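Local coordinates for putative uncharacterized protein gbs0355 (Streptococcus agalactiae, PDB 3OKZ), which is of uncharacterised function but, as a LytR/CpsA/Psr family member, probably helps attach polyprenyl-linked glycopolymers to the streptococcal cell wall, at residues T57-D65 against D179-I190. Numbering follows the deposited sequence.
Sequences TTMTSLERD and DYGRQKRQREVI
Ser61 and Arg187 form a weak hydrogen bond between strand 56-62 and helix 178-200: Arg187 NE donates to Ser61 OG over 2.7 Å. Its N-H...O angle of 127° marks it as weak. The hydroxyl sits at the guanidinium edge, near its plane, while Arg187 NH2 takes its stronger partner, Gln245, from the adjoining strand 241-252.

Apolar contact lies toward the other end of the strand. In the selenomethionine Met59, chi1 and chi2 carry SE to 3.9 Å from Ile190 CG2, and the bend at chi3 lays CE against that same methyl. Met59 also touches Ile46 and Ile241, so this contact reaches both neighbouring strands of the mixed sheet.

The helix packs on one face of that sheet, running roughly antiparallel to the strand: the segment directions are 144° apart, with 9.6 Å between the two segment axes at closest approach. The arginines and acids gathered at this junction are consistent with the pocket that receives the lipid-linked pyrophosphate in LytR/CpsA/Psr proteins.

Acidic and aromatic groups gather where the strand gives way to a loop. Glu63 has CG anti to its backbone N and turns sharply at chi2 (49°), which folds its carboxylate back toward the helix. There Glu63 OE1 lies 2.7 Å from Asp179 OD2. Glu63 OE1 also approaches Tyr180 CE1 at 3.1 Å, coming obliquely to the ring, whose hydroxyl bonds to Gln260. Asp65 N donates to Glu63 OE2 over 2.9 Å, using the anti lone pair of that oxygen.

Arginines form the remaining group. Arg182, extended from CG to NE, appears to place NH1 over one face of the Arg64 guanidinium, with the two planes steeply inclined, although Arg64 is poorly ordered and the closeness of the two groups is doubtful. Both have long, weak ion pairs with Asp43.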
ATOM      1  N   THR A  57      -5.114  -6.027 -13.389  1.00 35.89           N
ATOM      2  CA  THR A  57      -4.737  -5.238 -12.225  1.00 29.88           C
ATOM      3  C   THR A  57      -3.478  -5.789 -11.569  1.00 31.53           C
ATOM      4  O   THR A  57      -3.276  -7.002 -11.511  1.00 51.35           O
ATOM      5  CB  THR A  57      -5.868  -5.223 -11.182  1.00 24.74           C
ATOM      6  OG1 THR A  57      -6.955  -4.436 -11.677  1.00 25.90           O
ATOM      7  CG2 THR A  57      -5.382  -4.647  -9.860  1.00 18.26           C
ATOM      8  N   THR A  58      -2.628  -4.892 -11.080  1.00 17.81           N
ATOM      9  CA  THR A  58      -1.405  -5.306 -10.406  1.00 16.60           C
ATOM     10  C   THR A  58      -1.254  -4.541  -9.105  1.00 13.42           C
ATOM     11  O   THR A  58      -1.623  -3.368  -9.018  1.00 25.55           O
ATOM     12  CB  THR A  58      -0.160  -5.015 -11.248  1.00 14.09           C
ATOM     13  OG1 THR A  58       0.138  -3.611 -11.190  1.00  9.36           O
ATOM     14  CG2 THR A  58      -0.389  -5.445 -12.699  1.00  8.04           C
HETATM   15  N   MSE A  59      -0.702  -5.211  -8.100  1.00 13.55           N
HETATM   16  CA  MSE A  59      -0.472  -4.597  -6.802  1.00 10.32           C
HETATM   17  C   MSE A  59       0.964  -4.753  -6.386  1.00 16.94           C
HETATM   18  O   MSE A  59       1.474  -5.870  -6.267  1.00 16.48           O
HETATM   19  CB  MSE A  59      -1.328  -5.246  -5.739  1.00 10.14           C
HETATM   20  CG  MSE A  59      -2.799  -5.157  -5.987  1.00 20.17           C
HETATM   21 SE   MSE A  59      -3.659  -5.840  -4.445  1.00 59.03          SE
HETATM   22  CE  MSE A  59      -3.897  -4.161  -3.516  1.00 62.71           C
ATOM     23  N   THR A  60       1.617  -3.630  -6.147  1.00 16.15           N
ATOM     24  CA  THR A  60       2.994  -3.667  -5.712  1.00  2.74           C
ATOM     25  C   THR A  60       3.146  -3.075  -4.301  1.00  5.98           C
ATOM     26  O   THR A  60       2.921  -1.885  -4.069  1.00 10.28           O
ATOM     27  CB  THR A  60       3.888  -2.957  -6.745  1.00  5.65           C
ATOM     28  OG1 THR A  60       3.813  -3.680  -7.981  1.00  8.37           O
ATOM     29  CG2 THR A  60       5.351  -2.928  -6.297  1.00 10.07           C
ATOM     30  N   SER A  61       3.490  -3.946  -3.356  1.00 11.67           N
ATOM     31  CA  SER A  61       3.696  -3.553  -1.968  1.00 16.79           C
ATOM     32  C   SER A  61       5.044  -2.844  -1.884  1.00 12.82           C
ATOM     33  O   SER A  61       6.011  -3.250  -2.532  1.00 17.10           O
ATOM     34  CB  SER A  61       3.696  -4.794  -1.066  1.00 18.07           C
ATOM     35  OG  SER A  61       2.500  -5.554  -1.204  1.00 18.14           O
ATOM     36  N   LEU A  62       5.119  -1.793  -1.082  1.00 13.69           N
ATOM     37  CA  LEU A  62       6.356  -1.023  -0.964  1.00 13.32           C
ATOM     38  C   LEU A  62       6.949  -1.137   0.430  1.00 12.70           C
ATOM     39  O   LEU A  62       6.417  -0.577   1.387  1.00 19.16           O
ATOM     40  CB  LEU A  62       6.073   0.443  -1.302  1.00 17.44           C
ATOM     41  CG  LEU A  62       5.169   0.632  -2.528  1.00 12.19           C
ATOM     42  CD1 LEU A  62       4.846   2.121  -2.761  1.00  6.67           C
ATOM     43  CD2 LEU A  62       5.854   0.022  -3.735  1.00 10.71           C
ATOM     44  N   GLU A  63       8.067  -1.858   0.523  1.00  8.34           N
ATOM     45  CA  GLU A  63       8.771  -2.095   1.787  1.00  7.63           C
ATOM     46  C   GLU A  63       9.037  -0.828   2.590  1.00 14.65           C
ATOM     47  O   GLU A  63       9.804   0.035   2.171  1.00 21.18           O
ATOM     48  CB  GLU A  63      10.096  -2.808   1.514  1.00 18.06           C
ATOM     49  CG  GLU A  63      10.932  -3.035   2.763  1.00 32.79           C
ATOM     50  CD  GLU A  63      10.126  -3.650   3.892  1.00 33.26           C
ATOM     51  OE1 GLU A  63       9.544  -4.738   3.688  1.00 28.74           O
ATOM     52  OE2 GLU A  63      10.069  -3.045   4.984  1.00 34.72           O
ATOM     53  N   ARG A  64       8.408  -0.737   3.756  1.00 15.08           N
ATOM     54  CA  ARG A  64       8.540   0.423   4.644  1.00 13.48           C
ATOM     55  C   ARG A  64       9.962   0.763   5.071  1.00 19.17           C
ATOM     56  O   ARG A  64      10.237   1.904   5.447  1.00 31.83           O
ATOM     57  CB  ARG A  64       7.716   0.194   5.904  1.00 45.75           C
ATOM     58  CG  ARG A  64       8.075  -1.113   6.618  1.00 69.29           C
ATOM     59  CD  ARG A  64       7.378  -1.222   7.958  1.00 81.68           C
ATOM     60  NE  ARG A  64       5.953  -0.942   7.831  1.00 90.76           N
ATOM     61  CZ  ARG A  64       5.099  -0.958   8.846  1.00 97.65           C
ATOM     62  NH1 ARG A  64       5.525  -1.245  10.071  1.00 92.26           N
ATOM     63  NH2 ARG A  64       3.820  -0.683   8.636  1.00108.33           N
ATOM     64  N   ASP A  65      10.856  -0.226   5.031  1.00 27.26           N
ATOM     65  CA  ASP A  65      12.247  -0.037   5.444  1.00 22.51           C
ATOM     66  C   ASP A  65      13.189   0.395   4.313  1.00 19.61           C
ATOM     67  O   ASP A  65      14.392   0.540   4.516  1.00 23.00           O
ATOM     68  CB  ASP A  65      12.769  -1.322   6.116  1.00 23.41           C
ATOM     69  CG  ASP A  65      12.156  -1.557   7.509  1.00 31.65           C
ATOM     70  OD1 ASP A  65      12.320  -2.668   8.064  1.00 34.64           O
ATOM     71  OD2 ASP A  65      11.519  -0.632   8.059  1.00 24.60           O
ATOM     72  N   ASP A 179       8.747  -8.564   7.447  1.00 23.17           N
ATOM     73  CA  ASP A 179       7.893  -7.635   6.715  1.00 27.99           C
ATOM     74  C   ASP A 179       7.468  -8.074   5.327  1.00 20.16           C
ATOM     75  O   ASP A 179       6.562  -7.490   4.747  1.00 28.77           O
ATOM     76  CB  ASP A 179       8.552  -6.258   6.637  1.00 33.29           C
ATOM     77  CG  ASP A 179       7.532  -5.128   6.533  1.00 44.21           C
ATOM     78  OD1 ASP A 179       6.636  -5.056   7.406  1.00 45.26           O
ATOM     79  OD2 ASP A 179       7.626  -4.313   5.588  1.00 47.79           O
ATOM     80  N   TYR A 180       8.105  -9.099   4.780  1.00 17.22           N
ATOM     81  CA  TYR A 180       7.721  -9.576   3.454  1.00 16.58           C
ATOM     82  C   TYR A 180       6.614 -10.598   3.584  1.00 13.31           C
ATOM     83  O   TYR A 180       5.731 -10.687   2.725  1.00 10.77           O
ATOM     84  CB  TYR A 180       8.941 -10.145   2.720  1.00 22.53           C
ATOM     85  CG  TYR A 180       9.943  -9.048   2.436  1.00 39.51           C
ATOM     86  CD1 TYR A 180       9.544  -7.881   1.778  1.00 34.64           C
ATOM     87  CD2 TYR A 180      11.263  -9.138   2.870  1.00 52.41           C
ATOM     88  CE1 TYR A 180      10.422  -6.838   1.565  1.00 44.48           C
ATOM     89  CE2 TYR A 180      12.157  -8.090   2.660  1.00 61.08           C
ATOM     90  CZ  TYR A 180      11.727  -6.944   2.006  1.00 62.98           C
ATOM     91  OH  TYR A 180      12.597  -5.905   1.768  1.00 71.98           O
ATOM     92  N   GLY A 181       6.663 -11.360   4.674  1.00 13.46           N
ATOM     93  CA  GLY A 181       5.629 -12.341   4.940  1.00  5.33           C
ATOM     94  C   GLY A 181       4.420 -11.485   5.254  1.00 10.77           C
ATOM     95  O   GLY A 181       3.358 -11.603   4.632  1.00 14.35           O
ATOM     96  N   ARG A 182       4.613 -10.581   6.208  1.00 13.50           N
ATOM     97  CA  ARG A 182       3.576  -9.658   6.644  1.00 19.22           C
ATOM     98  C   ARG A 182       2.870  -8.978   5.473  1.00 25.82           C
ATOM     99  O   ARG A 182       1.664  -8.726   5.530  1.00 22.91           O
ATOM    100  CB  ARG A 182       4.180  -8.587   7.547  1.00 11.69           C
ATOM    101  CG  ARG A 182       3.211  -7.491   7.916  1.00  8.36           C
ATOM    102  CD  ARG A 182       3.836  -6.472   8.865  1.00 26.73           C
ATOM    103  NE  ARG A 182       2.837  -5.494   9.284  1.00 33.42           N
ATOM    104  CZ  ARG A 182       3.113  -4.335   9.866  1.00 45.47           C
ATOM    105  NH1 ARG A 182       4.375  -3.995  10.113  1.00 57.01           N
ATOM    106  NH2 ARG A 182       2.123  -3.511  10.190  1.00 37.39           N
ATOM    107  N   GLN A 183       3.619  -8.670   4.417  1.00 23.89           N
ATOM    108  CA  GLN A 183       3.022  -8.020   3.256  1.00 11.65           C
ATOM    109  C   GLN A 183       2.219  -8.945   2.357  1.00  9.82           C
ATOM    110  O   GLN A 183       1.190  -8.536   1.815  1.00 20.41           O
ATOM    111  CB  GLN A 183       4.089  -7.286   2.446  1.00  0.01           C
ATOM    112  CG  GLN A 183       4.437  -5.945   3.078  1.00  0.01           C
ATOM    113  CD  GLN A 183       5.564  -5.265   2.385  1.00  5.65           C
ATOM    114  OE1 GLN A 183       6.681  -5.740   2.428  1.00 16.62           O
ATOM    115  NE2 GLN A 183       5.284  -4.147   1.728  1.00 10.62           N
ATOM    116  N   LYS A 184       2.666 -10.192   2.201  1.00  4.86           N
ATOM    117  CA  LYS A 184       1.925 -11.132   1.360  1.00  2.30           C
ATOM    118  C   LYS A 184       0.546 -11.189   2.002  1.00  6.71           C
ATOM    119  O   LYS A 184      -0.473 -11.032   1.345  1.00  8.81           O
ATOM    120  CB  LYS A 184       2.596 -12.513   1.388  1.00  9.29           C
ATOM    121  CG  LYS A 184       2.390 -13.362   0.141  1.00 16.27           C
ATOM    122  CD  LYS A 184       3.134 -12.790  -1.058  1.00 41.61           C
ATOM    123  CE  LYS A 184       2.820 -13.563  -2.347  1.00 54.81           C
ATOM    124  NZ  LYS A 184       3.408 -12.947  -3.589  1.00 58.31           N
ATOM    125  N   ARG A 185       0.523 -11.373   3.313  1.00  3.68           N
ATOM    126  CA  ARG A 185      -0.737 -11.435   4.027  1.00  0.01           C
ATOM    127  C   ARG A 185      -1.542 -10.149   3.854  1.00  9.79           C
ATOM    128  O   ARG A 185      -2.761 -10.189   3.723  1.00 22.77           O
ATOM    129  CB  ARG A 185      -0.490 -11.731   5.517  1.00  6.78           C
ATOM    130  CG  ARG A 185      -0.404 -13.212   5.853  1.00 19.25           C
ATOM    131  CD  ARG A 185       0.045 -13.444   7.286  1.00 18.56           C
ATOM    132  NE  ARG A 185       1.498 -13.345   7.400  1.00 17.28           N
ATOM    133  CZ  ARG A 185       2.136 -12.618   8.311  1.00 17.63           C
ATOM    134  NH1 ARG A 185       1.450 -11.921   9.206  1.00 13.40           N
ATOM    135  NH2 ARG A 185       3.459 -12.566   8.307  1.00 15.80           N
ATOM    136  N   GLN A 186      -0.865  -9.008   3.857  1.00 14.84           N
ATOM    137  CA  GLN A 186      -1.554  -7.735   3.683  1.00 11.98           C
ATOM    138  C   GLN A 186      -2.269  -7.692   2.333  1.00 19.48           C
ATOM    139  O   GLN A 186      -3.409  -7.232   2.240  1.00 24.40           O
ATOM    140  CB  GLN A 186      -0.561  -6.583   3.757  1.00 20.85           C
ATOM    141  CG  GLN A 186      -0.331  -6.039   5.154  1.00 20.91           C
ATOM    142  CD  GLN A 186       0.617  -4.850   5.154  1.00 26.41           C
ATOM    143  OE1 GLN A 186       0.835  -4.212   6.185  1.00 34.53           O
ATOM    144  NE2 GLN A 186       1.189  -4.550   3.988  1.00 27.93           N
ATOM    145  N   ARG A 187      -1.592  -8.172   1.290  1.00 14.86           N
ATOM    146  CA  ARG A 187      -2.149  -8.192  -0.057  1.00  7.84           C
ATOM    147  C   ARG A 187      -3.333  -9.140  -0.114  1.00  7.74           C
ATOM    148  O   ARG A 187      -4.342  -8.867  -0.753  1.00 10.26           O
ATOM    149  CB  ARG A 187      -1.083  -8.632  -1.064  1.00 13.60           C
ATOM    150  CG  ARG A 187       0.026  -7.619  -1.327  1.00 22.09           C
ATOM    151  CD  ARG A 187       1.118  -8.247  -2.182  1.00 18.94           C
ATOM    152  NE  ARG A 187       2.422  -8.241  -1.518  1.00 15.27           N
ATOM    153  CZ  ARG A 187       3.362  -9.158  -1.726  1.00 29.83           C
ATOM    154  NH1 ARG A 187       3.137 -10.151  -2.574  1.00 36.03           N
ATOM    155  NH2 ARG A 187       4.526  -9.087  -1.093  1.00 40.70           N
ATOM    156  N   GLU A 188      -3.197 -10.260   0.569  1.00  8.24           N
ATOM    157  CA  GLU A 188      -4.242 -11.258   0.619  1.00 11.56           C
ATOM    158  C   GLU A 188      -5.539 -10.666   1.134  1.00 14.74           C
ATOM    159  O   GLU A 188      -6.577 -10.772   0.483  1.00 19.37           O
ATOM    160  CB  GLU A 188      -3.812 -12.390   1.545  1.00 12.07           C
ATOM    161  CG  GLU A 188      -4.771 -13.550   1.650  1.00 16.91           C
ATOM    162  CD  GLU A 188      -4.226 -14.616   2.570  1.00 23.85           C
ATOM    163  OE1 GLU A 188      -2.979 -14.720   2.652  1.00 20.26           O
ATOM    164  OE2 GLU A 188      -5.030 -15.345   3.199  1.00 36.80           O
ATOM    165  N   VAL A 189      -5.491 -10.053   2.313  1.00  2.77           N
ATOM    166  CA  VAL A 189      -6.696  -9.472   2.887  1.00 13.06           C
ATOM    167  C   VAL A 189      -7.333  -8.478   1.902  1.00 15.86           C
ATOM    168  O   VAL A 189      -8.549  -8.476   1.716  1.00 20.63           O
ATOM    169  CB  VAL A 189      -6.402  -8.777   4.255  1.00  0.01           C
ATOM    170  CG1 VAL A 189      -7.696  -8.325   4.906  1.00  0.01           C
ATOM    171  CG2 VAL A 189      -5.708  -9.746   5.194  1.00  0.01           C
ATOM    172  N   ILE A 190      -6.515  -7.651   1.258  1.00 14.46           N
ATOM    173  CA  ILE A 190      -7.043  -6.683   0.307  1.00 20.39           C
ATOM    174  C   ILE A 190      -7.733  -7.380  -0.853  1.00 31.04           C
ATOM    175  O   ILE A 190      -8.898  -7.098  -1.157  1.00 25.48           O
ATOM    176  CB  ILE A 190      -5.920  -5.748  -0.231  1.00 14.43           C
ATOM    177  CG1 ILE A 190      -5.774  -4.546   0.695  1.00 31.84           C
ATOM    178  CG2 ILE A 190      -6.262  -5.225  -1.626  1.00  3.73           C
ATOM    179  CD1 ILE A 190      -7.023  -3.697   0.773  1.00 37.84           C
TER